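Local coordinates for uncharacterized protein (Thermus thermophilus HB8, PDB 4WVA) that hydrolyses mannosylglycerate, a solute made by thermophiles under osmotic stress, to mannose and glycerate, and also cleaves glucosylglycerate, as a glycoside hydrolase of family GH63, at residues Gly26-Gln31 with Glu196-Lys201; Ala169-Leu174 with Tyr349-Val354; Pro183-Arg188 with Asp203-Leu208. All blocks are in the same frame, centred on the assembly; numbering follows the deposited sequence.

Contact 1: residues Gly26-Gln31 with Glu196-Lys201; sequences GLYPYQ and EERPRK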
loop_
_atom_site.group_PDB
_atom_site.type_symbol
_atom_site.label_atom_id
_atom_site.label_comp_id
_atom_site.label_asym_id
_atom_site.label_seq_id
_atom_site.Cartn_x
_atom_site.Cartn_y
_atom_site.Cartn_z
ATOM N N GLY A 26 7.580 -35.609 26.048
ATOM C CA GLY A 26 8.874 -35.602 26.730
ATOM C C GLY A 26 9.664 -34.331 26.497
ATOM O O GLY A 26 9.989 -33.603 27.449
ATOM N N LEU A 27 9.978 -34.066 25.227
ATOM C CA LEU A 27 10.812 -32.930 24.820
ATOM C C LEU A 27 10.186 -31.574 25.169
ATOM O O LEU A 27 10.864 -30.647 25.667
ATOM C CB LEU A 27 11.077 -33.028 23.298
ATOM C CG LEU A 27 11.839 -31.882 22.621
ATOM C CD1 LEU A 27 13.222 -31.644 23.220
ATOM C CD2 LEU A 27 11.975 -32.151 21.125
ATOM N N TYR A 28 8.891 -31.459 24.889
ATOM C CA TYR A 28 8.148 -30.232 25.100
ATOM C C TYR A 28 6.856 -30.520 25.857
ATOM O O TYR A 28 5.764 -30.479 25.293
ATOM C CB TYR A 28 7.829 -29.605 23.748
ATOM C CG TYR A 28 9.007 -29.232 22.884
ATOM C CD1 TYR A 28 10.002 -28.378 23.335
ATOM C CD2 TYR A 28 9.096 -29.702 21.575
ATOM C CE1 TYR A 28 11.058 -28.010 22.529
ATOM C CE2 TYR A 28 10.144 -29.343 20.758
ATOM C CZ TYR A 28 11.143 -28.518 21.241
ATOM O OH TYR A 28 12.154 -28.117 20.413
ATOM N N PRO A 29 6.968 -30.797 27.168
ATOM C CA PRO A 29 5.861 -31.387 27.936
ATOM C C PRO A 29 4.916 -30.354 28.563
ATOM O O PRO A 29 4.382 -30.550 29.670
ATOM C CB PRO A 29 6.619 -32.199 28.993
ATOM C CG PRO A 29 7.792 -31.323 29.292
ATOM C CD PRO A 29 8.210 -30.735 27.959
ATOM N N TYR A 30 4.680 -29.250 27.848
ATOM C CA TYR A 30 3.877 -28.158 28.348
ATOM C C TYR A 30 3.153 -27.570 27.147
ATOM O O TYR A 30 3.199 -28.151 26.039
ATOM C CB TYR A 30 4.743 -27.061 29.008
ATOM C CG TYR A 30 5.601 -27.507 30.167
ATOM C CD1 TYR A 30 5.010 -27.880 31.369
ATOM C CD2 TYR A 30 6.992 -27.517 30.078
ATOM C CE1 TYR A 30 5.788 -28.272 32.450
ATOM C CE2 TYR A 30 7.773 -27.913 31.166
ATOM C CZ TYR A 30 7.147 -28.293 32.341
ATOM O OH TYR A 30 7.895 -28.688 33.454
ATOM N N GLN A 31 2.459 -26.459 27.357
ATOM C CA GLN A 31 1.809 -25.733 26.255
ATOM C C GLN A 31 2.670 -24.567 25.757
ATOM O O GLN A 31 3.076 -23.704 26.537
ATOM C CB GLN A 31 0.435 -25.221 26.678
ATOM C CG GLN A 31 -0.300 -24.430 25.596
ATOM C CD GLN A 31 -1.775 -24.172 25.849
ATOM O OE1 GLN A 31 -2.585 -24.118 24.896
ATOM N NE2 GLN A 31 -2.144 -23.958 27.096
ATOM N N GLU A 196 23.617 -32.752 18.200
ATOM C CA GLU A 196 23.993 -32.227 16.885
ATOM C C GLU A 196 22.807 -31.536 16.187
ATOM O O GLU A 196 23.003 -30.766 15.248
ATOM C CB GLU A 196 24.552 -33.327 15.980
ATOM C CG GLU A 196 25.916 -33.862 16.410
ATOM C CD GLU A 196 26.480 -34.900 15.446
ATOM O OE1 GLU A 196 26.316 -34.741 14.215
ATOM O OE2 GLU A 196 27.103 -35.881 15.917
ATOM N N GLU A 197 21.587 -31.816 16.663
ATOM C CA GLU A 197 20.371 -31.253 16.067
ATOM C C GLU A 197 19.800 -30.117 16.905
ATOM O O GLU A 197 18.747 -29.561 16.575
ATOM C CB GLU A 197 19.327 -32.367 15.907
ATOM C CG GLU A 197 19.746 -33.419 14.893
ATOM C CD GLU A 197 18.881 -34.666 14.912
ATOM O OE1 GLU A 197 17.779 -34.655 15.472
ATOM O OE2 GLU A 197 19.316 -35.678 14.317
ATOM N N ARG A 198 20.498 -29.749 17.969
ATOM C CA ARG A 198 20.037 -28.761 18.945
ATOM C C ARG A 198 20.983 -27.559 19.064
ATOM O O ARG A 198 22.123 -27.607 18.585
ATOM C CB ARG A 198 19.932 -29.437 20.314
ATOM C CG ARG A 198 18.871 -30.527 20.386
ATOM C CD ARG A 198 17.444 -29.968 20.300
ATOM N NE ARG A 198 17.142 -29.043 21.399
ATOM C CZ ARG A 198 16.003 -28.359 21.518
ATOM N NH1 ARG A 198 15.053 -28.507 20.602
ATOM N NH2 ARG A 198 15.817 -27.532 22.551
ATOM N N PRO A 199 20.514 -26.475 19.722
ATOM C CA PRO A 199 21.442 -25.377 20.000
ATOM C C PRO A 199 22.631 -25.878 20.805
ATOM O O PRO A 199 22.496 -26.828 21.575
ATOM C CB PRO A 199 20.612 -24.407 20.851
ATOM C CG PRO A 199 19.192 -24.720 20.514
ATOM C CD PRO A 199 19.177 -26.210 20.292
ATOM N N ARG A 200 23.775 -25.241 20.595
ATOM C CA ARG A 200 25.004 -25.613 21.300
ATOM C C ARG A 200 25.049 -25.091 22.723
ATOM O O ARG A 200 24.221 -24.292 23.146
ATOM C CB ARG A 200 26.197 -25.088 20.532
ATOM C CG ARG A 200 26.339 -25.705 19.166
ATOM C CD ARG A 200 27.554 -25.148 18.467
ATOM N NE ARG A 200 27.552 -25.430 17.031
ATOM C CZ ARG A 200 28.399 -26.235 16.397
ATOM N NH1 ARG A 200 29.366 -26.869 17.054
ATOM N NH2 ARG A 200 28.298 -26.392 15.080
ATOM N N LYS A 201 26.048 -25.541 23.477
ATOM C CA LYS A 201 26.239 -25.038 24.827
ATOM C C LYS A 201 26.321 -23.505 24.891
ATOM O O LYS A 201 25.767 -22.881 25.793
ATOM C CB LYS A 201 27.521 -25.633 25.427
ATOM C CG LYS A 201 27.874 -25.033 26.776
ATOM C CD LYS A 201 29.094 -25.713 27.383
ATOM C CE LYS A 201 29.380 -25.189 28.782
ATOM N NZ LYS A 201 29.712 -23.738 28.786
#
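Tyr28 and Arg198 reach toward each other from opposite directions and meet at a single polar point, the phenol oxygen of one against a terminal nitrogen of the other. Arg198 NH1 donates to Tyr28 OH over 2.9 Å, with a bent N-H...O angle of 144°. The oxygen lies at the edge of the guanidinium, near its plane, while the plane of the tyrosine ring is turned 56° from that group, so the two do not stack. The arginine chain is folded at chi2 (-69°) and again at chi3, which carries its end in toward the phenol although the two backbones stay well apart. Leu27 lies beside the pair: its CG sits over the centre of the Tyr28 ring, and CD1 approaches one face of the guanidinium, 4.5 Å from Arg198 NH1. Beyond the two segments, Asp189 forms a salt bridge with Arg198 NE, and Tyr28 OH is also hydrogen-bonded to Glu393 and to a bound Tris molecule. Tyr28 and Arg198 probably bind substrate, and Glu393 is probably the proton acceptor. The bond thus ties the arginine into the polar network of the active site, where its positive charge would probably polarise the phenol.

Contact 2: residues Ala169-Leu174 with Tyr349-Val354; sequences AWDKPL and YWRGPV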
loop_
_atom_site.group_PDB
_atom_site.type_symbol
_atom_site.label_atom_id
_atom_site.label_comp_id
_atom_site.label_asym_id
_atom_site.label_seq_id
_atom_site.Cartn_x
_atom_site.Cartn_y
_atom_site.Cartn_z
ATOM N N ALA A 169 20.784 -15.592 12.311
ATOM C CA ALA A 169 20.550 -14.155 12.492
ATOM C C ALA A 169 20.892 -13.667 13.897
ATOM O O ALA A 169 21.350 -12.530 14.066
ATOM C CB ALA A 169 19.101 -13.801 12.147
ATOM N N TRP A 170 20.727 -14.521 14.912
ATOM C CA TRP A 170 20.936 -14.094 16.299
ATOM C C TRP A 170 22.391 -14.239 16.804
ATOM O O TRP A 170 22.680 -13.828 17.935
ATOM C CB TRP A 170 20.003 -14.846 17.261
ATOM C CG TRP A 170 18.567 -15.026 16.789
ATOM C CD1 TRP A 170 17.783 -16.105 17.014
ATOM C CD2 TRP A 170 17.778 -14.105 16.016
ATOM N NE1 TRP A 170 16.542 -15.927 16.444
ATOM C CE2 TRP A 170 16.517 -14.710 15.816
ATOM C CE3 TRP A 170 18.018 -12.833 15.461
ATOM C CZ2 TRP A 170 15.512 -14.111 15.060
ATOM C CZ3 TRP A 170 17.019 -12.246 14.713
ATOM C CH2 TRP A 170 15.781 -12.880 14.528
ATOM N N ASP A 171 23.290 -14.774 15.978
ATOM C CA ASP A 171 24.691 -15.037 16.414
ATOM C C ASP A 171 25.393 -13.776 16.918
ATOM O O ASP A 171 25.813 -13.720 18.075
ATOM C CB ASP A 171 25.530 -15.672 15.304
ATOM C CG ASP A 171 25.162 -17.118 15.000
ATOM O OD1 ASP A 171 24.238 -17.704 15.638
ATOM O OD2 ASP A 171 25.816 -17.675 14.081
ATOM N N LYS A 172 25.501 -12.747 16.080
ATOM C CA LYS A 172 26.142 -11.492 16.526
ATOM C C LYS A 172 25.433 -10.797 17.691
ATOM O O LYS A 172 26.078 -10.423 18.669
ATOM C CB LYS A 172 26.374 -10.545 15.350
ATOM C CG LYS A 172 27.304 -11.118 14.304
ATOM C CD LYS A 172 27.858 -10.047 13.368
ATOM C CE LYS A 172 28.655 -10.684 12.241
ATOM N NZ LYS A 172 29.236 -9.673 11.308
ATOM N N PRO A 173 24.091 -10.643 17.634
ATOM C CA PRO A 173 23.438 -10.086 18.813
ATOM C C PRO A 173 23.717 -10.892 20.100
ATOM O O PRO A 173 23.926 -10.315 21.161
ATOM C CB PRO A 173 21.954 -10.131 18.449
ATOM C CG PRO A 173 21.932 -10.065 16.949
ATOM C CD PRO A 173 23.189 -10.725 16.464
ATOM N N LEU A 174 23.724 -12.213 19.994
ATOM C CA LEU A 174 23.925 -13.050 21.176
ATOM C C LEU A 174 25.346 -12.985 21.705
ATOM O O LEU A 174 25.560 -13.226 22.893
ATOM C CB LEU A 174 23.582 -14.499 20.890
ATOM C CG LEU A 174 22.111 -14.794 21.041
ATOM C CD1 LEU A 174 21.847 -16.145 20.396
ATOM C CD2 LEU A 174 21.657 -14.769 22.503
ATOM N N TYR A 349 18.531 -27.620 13.705
ATOM C CA TYR A 349 17.438 -26.834 14.272
ATOM C C TYR A 349 17.031 -25.719 13.298
ATOM O O TYR A 349 16.467 -26.024 12.253
ATOM C CB TYR A 349 17.834 -26.336 15.679
ATOM C CG TYR A 349 16.727 -26.052 16.674
ATOM C CD1 TYR A 349 15.527 -26.756 16.672
ATOM C CD2 TYR A 349 16.920 -25.135 17.693
ATOM C CE1 TYR A 349 14.544 -26.515 17.625
ATOM C CE2 TYR A 349 15.952 -24.893 18.638
ATOM C CZ TYR A 349 14.755 -25.573 18.601
ATOM O OH TYR A 349 13.783 -25.326 19.562
ATOM N N TRP A 350 17.303 -24.453 13.631
ATOM C CA TRP A 350 16.950 -23.326 12.739
ATOM C C TRP A 350 18.078 -22.803 11.856
ATOM O O TRP A 350 17.982 -21.712 11.305
ATOM C CB TRP A 350 16.339 -22.201 13.592
ATOM C CG TRP A 350 15.008 -22.549 14.145
ATOM C CD1 TRP A 350 14.740 -23.039 15.367
ATOM C CD2 TRP A 350 13.750 -22.429 13.473
ATOM N NE1 TRP A 350 13.394 -23.240 15.526
ATOM C CE2 TRP A 350 12.760 -22.868 14.370
ATOM C CE3 TRP A 350 13.369 -21.979 12.209
ATOM C CZ2 TRP A 350 11.410 -22.883 14.042
ATOM C CZ3 TRP A 350 12.024 -22.016 11.873
ATOM C CH2 TRP A 350 11.064 -22.446 12.786
ATOM N N ARG A 351 19.132 -23.599 11.666
ATOM C CA ARG A 351 20.277 -23.183 10.889
ATOM C C ARG A 351 20.358 -23.884 9.529
ATOM O O ARG A 351 21.427 -23.973 8.942
ATOM C CB ARG A 351 21.553 -23.422 11.719
ATOM C CG ARG A 351 21.467 -22.757 13.082
ATOM C CD ARG A 351 22.734 -22.925 13.890
ATOM N NE ARG A 351 23.858 -22.147 13.390
ATOM C CZ ARG A 351 24.152 -20.893 13.737
ATOM N NH1 ARG A 351 23.372 -20.193 14.560
ATOM N NH2 ARG A 351 25.260 -20.331 13.245
ATOM N N GLY A 352 19.223 -24.356 9.009
ATOM C CA GLY A 352 19.218 -25.069 7.723
ATOM C C GLY A 352 18.035 -26.000 7.487
ATOM O O GLY A 352 17.491 -26.045 6.376
ATOM N N PRO A 353 17.640 -26.775 8.508
ATOM C CA PRO A 353 16.510 -27.683 8.320
ATOM C C PRO A 353 15.193 -27.032 7.849
ATOM O O PRO A 353 14.963 -25.843 8.068
ATOM C CB PRO A 353 16.329 -28.288 9.705
ATOM C CG PRO A 353 17.705 -28.320 10.250
ATOM C CD PRO A 353 18.290 -26.998 9.819
ATOM N N VAL A 354 14.374 -27.853 7.191
ATOM C CA VAL A 354 13.037 -27.507 6.712
ATOM C C VAL A 354 12.036 -27.676 7.844
ATOM O O VAL A 354 12.032 -28.683 8.574
ATOM C CB VAL A 354 12.611 -28.411 5.523
ATOM C CG1 VAL A 354 11.161 -28.161 5.109
ATOM C CG2 VAL A 354 13.517 -28.202 4.306
#
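Asp171 and Arg351 pair edge to edge in a two-pronged salt bridge. Arg351 NH1 donates to Asp171 OD1 over 2.8 Å at 166°, and a second, almost straight bond of 2.8 Å joins Arg351 NH2 to Asp171 OD2. Each carboxylate oxygen uses its syn lone pair, and the carboxylate and guanidinium planes are only 11° apart, which makes this an end-on, nearly coplanar pairing with one nitrogen to each oxygen. A bend at chi3 of 71° turns the otherwise extended beginning of the arginine chain, bringing its terminal edge round to the acid.

The next shell fixes the arginine from other directions. Glu345 forms a salt bridge with Arg351 NE, and the carbonyl oxygen of Asn166 takes a further bond from NH1, so all three guanidinium nitrogens are engaged and rotation of the group is restrained. Asp171 stands at the start of helix 171-175, while the loop bearing Arg351 also carries Tyr349 and Trp350, both probably substrate-binding and both hydrogen-bonded to the bound Tris. Asn166 holds that loop again through a bond from its OD1 to the backbone N of Trp350. The salt bridge therefore fastens together, near the surface, the start of helix 171-175 and the loop 349-354, which carries residues of the catalytic pocket of a GH63 (alpha/alpha)6 barrel.

Contact 3: residues Pro183-Arg188 with Asp203-Leu208; sequences PPYERR and DYDRYL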
loop_
_atom_site.group_PDB
_atom_site.type_symbol
_atom_site.label_atom_id
_atom_site.label_comp_id
_atom_site.label_asym_id
_atom_site.label_seq_id
_atom_site.Cartn_x
_atom_site.Cartn_y
_atom_site.Cartn_z
ATOM N N PRO A 183 26.197 -19.907 36.566
ATOM C CA PRO A 183 26.295 -21.207 37.216
ATOM C C PRO A 183 26.030 -22.346 36.230
ATOM O O PRO A 183 25.290 -22.152 35.260
ATOM C CB PRO A 183 25.186 -21.162 38.272
ATOM C CG PRO A 183 24.201 -20.169 37.772
ATOM C CD PRO A 183 24.992 -19.162 36.980
ATOM N N PRO A 184 26.617 -23.532 36.474
ATOM C CA PRO A 184 26.237 -24.659 35.623
ATOM C C PRO A 184 24.764 -24.980 35.778
ATOM O O PRO A 184 24.154 -24.653 36.781
ATOM C CB PRO A 184 27.122 -25.823 36.111
ATOM C CG PRO A 184 27.702 -25.382 37.413
ATOM C CD PRO A 184 27.674 -23.876 37.439
ATOM N N TYR A 185 24.195 -25.587 34.751
ATOM C CA TYR A 185 22.784 -25.945 34.744
ATOM C C TYR A 185 22.717 -27.264 34.021
ATOM O O TYR A 185 23.701 -27.693 33.434
ATOM C CB TYR A 185 21.933 -24.891 34.005
ATOM C CG TYR A 185 22.484 -24.564 32.646
ATOM C CD1 TYR A 185 23.373 -23.510 32.472
ATOM C CD2 TYR A 185 22.162 -25.348 31.533
ATOM C CE1 TYR A 185 23.915 -23.232 31.229
ATOM C CE2 TYR A 185 22.694 -25.078 30.292
ATOM C CZ TYR A 185 23.567 -24.018 30.143
ATOM O OH TYR A 185 24.106 -23.767 28.915
ATOM N N GLU A 186 21.550 -27.892 34.056
ATOM C CA GLU A 186 21.393 -29.238 33.539
ATOM C C GLU A 186 20.435 -29.268 32.344
ATOM O O GLU A 186 19.229 -29.169 32.533
ATOM C CB GLU A 186 20.860 -30.145 34.660
ATOM C CG GLU A 186 21.857 -30.429 35.787
ATOM C CD GLU A 186 21.933 -29.326 36.827
ATOM O OE1 GLU A 186 20.898 -29.027 37.475
ATOM O OE2 GLU A 186 23.041 -28.768 37.010
ATOM N N ARG A 187 20.980 -29.435 31.142
ATOM C CA ARG A 187 20.170 -29.578 29.914
ATOM C C ARG A 187 19.289 -30.826 30.003
ATOM O O ARG A 187 19.736 -31.863 30.489
ATOM C CB ARG A 187 21.049 -29.721 28.665
ATOM C CG ARG A 187 21.947 -28.532 28.302
ATOM C CD ARG A 187 21.227 -27.465 27.482
ATOM N NE ARG A 187 20.886 -27.911 26.129
ATOM C CZ ARG A 187 21.613 -27.733 25.027
ATOM N NH1 ARG A 187 22.788 -27.114 25.051
ATOM N NH2 ARG A 187 21.153 -28.180 23.869
ATOM N N ARG A 188 18.046 -30.724 29.526
ATOM C CA ARG A 188 17.126 -31.861 29.478
ATOM C C ARG A 188 16.670 -32.203 28.048
ATOM O O ARG A 188 16.147 -33.286 27.831
ATOM C CB ARG A 188 15.883 -31.626 30.343
ATOM C CG ARG A 188 16.133 -31.233 31.800
ATOM C CD ARG A 188 16.659 -32.375 32.659
ATOM N NE ARG A 188 15.672 -33.391 33.078
ATOM C CZ ARG A 188 14.922 -33.360 34.190
ATOM N NH1 ARG A 188 14.957 -32.330 35.029
ATOM N NH2 ARG A 188 14.100 -34.382 34.467
ATOM N N ASP A 203 25.101 -21.304 22.950
ATOM C CA ASP A 203 23.746 -20.753 22.785
ATOM C C ASP A 203 22.959 -20.803 24.086
ATOM O O ASP A 203 22.471 -19.778 24.579
ATOM C CB ASP A 203 22.970 -21.523 21.715
ATOM C CG ASP A 203 23.632 -21.486 20.378
ATOM O OD1 ASP A 203 23.824 -20.393 19.839
ATOM O OD2 ASP A 203 23.967 -22.552 19.862
ATOM N N TYR A 204 22.833 -21.994 24.672
ATOM C CA TYR A 204 22.105 -22.109 25.925
ATOM C C TYR A 204 22.670 -21.248 27.049
ATOM O O TYR A 204 21.916 -20.704 27.834
ATOM C CB TYR A 204 21.972 -23.559 26.392
ATOM C CG TYR A 204 20.652 -24.184 25.997
ATOM C CD1 TYR A 204 19.601 -24.301 26.897
ATOM C CD2 TYR A 204 20.479 -24.680 24.723
ATOM C CE1 TYR A 204 18.397 -24.887 26.510
ATOM C CE2 TYR A 204 19.288 -25.255 24.326
ATOM C CZ TYR A 204 18.260 -25.372 25.215
ATOM O OH TYR A 204 17.081 -25.964 24.795
ATOM N N ASP A 205 23.994 -21.115 27.121
ATOM C CA ASP A 205 24.592 -20.257 28.143
ATOM C C ASP A 205 24.008 -18.848 28.078
ATOM O O ASP A 205 23.646 -18.253 29.095
ATOM C CB ASP A 205 26.108 -20.181 27.954
ATOM C CG ASP A 205 26.834 -21.429 28.442
ATOM O OD1 ASP A 205 26.213 -22.293 29.103
ATOM O OD2 ASP A 205 28.045 -21.542 28.148
ATOM N N ARG A 206 23.885 -18.344 26.855
ATOM C CA ARG A 206 23.372 -16.999 26.612
ATOM C C ARG A 206 21.842 -16.928 26.739
ATOM O O ARG A 206 21.325 -15.960 27.272
ATOM C CB ARG A 206 23.914 -16.492 25.271
ATOM C CG ARG A 206 25.428 -16.279 25.338
ATOM C CD ARG A 206 26.131 -16.194 24.006
ATOM N NE ARG A 206 27.536 -15.860 24.236
ATOM C CZ ARG A 206 28.469 -16.736 24.614
ATOM N NH1 ARG A 206 28.175 -18.025 24.760
ATOM N NH2 ARG A 206 29.721 -16.317 24.846
ATOM N N TYR A 207 21.117 -17.971 26.318
ATOM C CA TYR A 207 19.687 -18.061 26.612
ATOM C C TYR A 207 19.413 -17.903 28.125
ATOM O O TYR A 207 18.501 -17.186 28.540
ATOM C CB TYR A 207 19.045 -19.389 26.115
ATOM C CG TYR A 207 19.192 -19.759 24.640
ATOM C CD1 TYR A 207 19.530 -18.814 23.661
ATOM C CD2 TYR A 207 18.950 -21.078 24.210
ATOM C CE1 TYR A 207 19.664 -19.175 22.326
ATOM C CE2 TYR A 207 19.093 -21.446 22.879
ATOM C CZ TYR A 207 19.443 -20.494 21.934
ATOM O OH TYR A 207 19.583 -20.871 20.615
ATOM N N LEU A 208 20.192 -18.617 28.945
ATOM C CA LEU A 208 19.986 -18.610 30.391
ATOM C C LEU A 208 20.440 -17.305 31.036
ATOM O O LEU A 208 19.763 -16.778 31.915
ATOM C CB LEU A 208 20.641 -19.841 31.056
ATOM C CG LEU A 208 19.716 -21.057 31.194
ATOM C CD1 LEU A 208 18.626 -20.787 32.220
ATOM C CD2 LEU A 208 19.090 -21.470 29.874
#
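Arg187 lays its guanidinium flat over one face of the Tyr204 ring, the two planes only 10° apart and their centres separated by 3.7 Å. The cation-pi stack extends down the arginine chain, for Arg187 CD also sits above the ring in a CH-pi contact, 3.7 Å from the centroid. Bends at chi2 and chi3 fold the chain over the aromatic surface. The guanidinium is further held by Asp189, salt-bridged to NE, and by the carbonyl of Pro199, bonded to NH2. Tyr185 approaches at about a right angle to Tyr204, its OH 3.3 Å from Tyr204 CB, and donates to Asp205 OD1 over a short 2.6 Å. That oxygen is met on its anti side, out of the carboxylate plane, while Asp205 OD2 pairs with Lys201. An alanine in place of Tyr204 would strip the guanidinium of its aromatic platform and would probably leave Arg198 NH2, which donates to the Tyr204 hydroxyl, without that acceptor. Tyr207 CD2 lies near the rim of the face opposite the arginine. Segment 183-188, part of the connection between helices 171-175 and 201-216, is thus pinned by two side chains to the first turn of helix 201-216.

Overall arrangement
Contact 1 is the buried one, contact 3 is partly buried, and neither residue of the contact 2 salt bridge is fully buried, although contact 3 is the farthest from the chain centre. Their chemistry differs accordingly: one bent bond between a phenol and an arginine beside the catalytic residues, a fully paired salt bridge at the pocket's border, and a flat cation-pi stack with a tyrosine-aspartate bond on a helix flank. Contacts 1 and 3 draw on the same connection leading into helix 201-216 and are joined by two hydrogen bonds. Tyr349 of contact 2 packs against Tyr28 and Arg198 of contact 1, and Leu174 meets Arg206 and Tyr207 of contact 3.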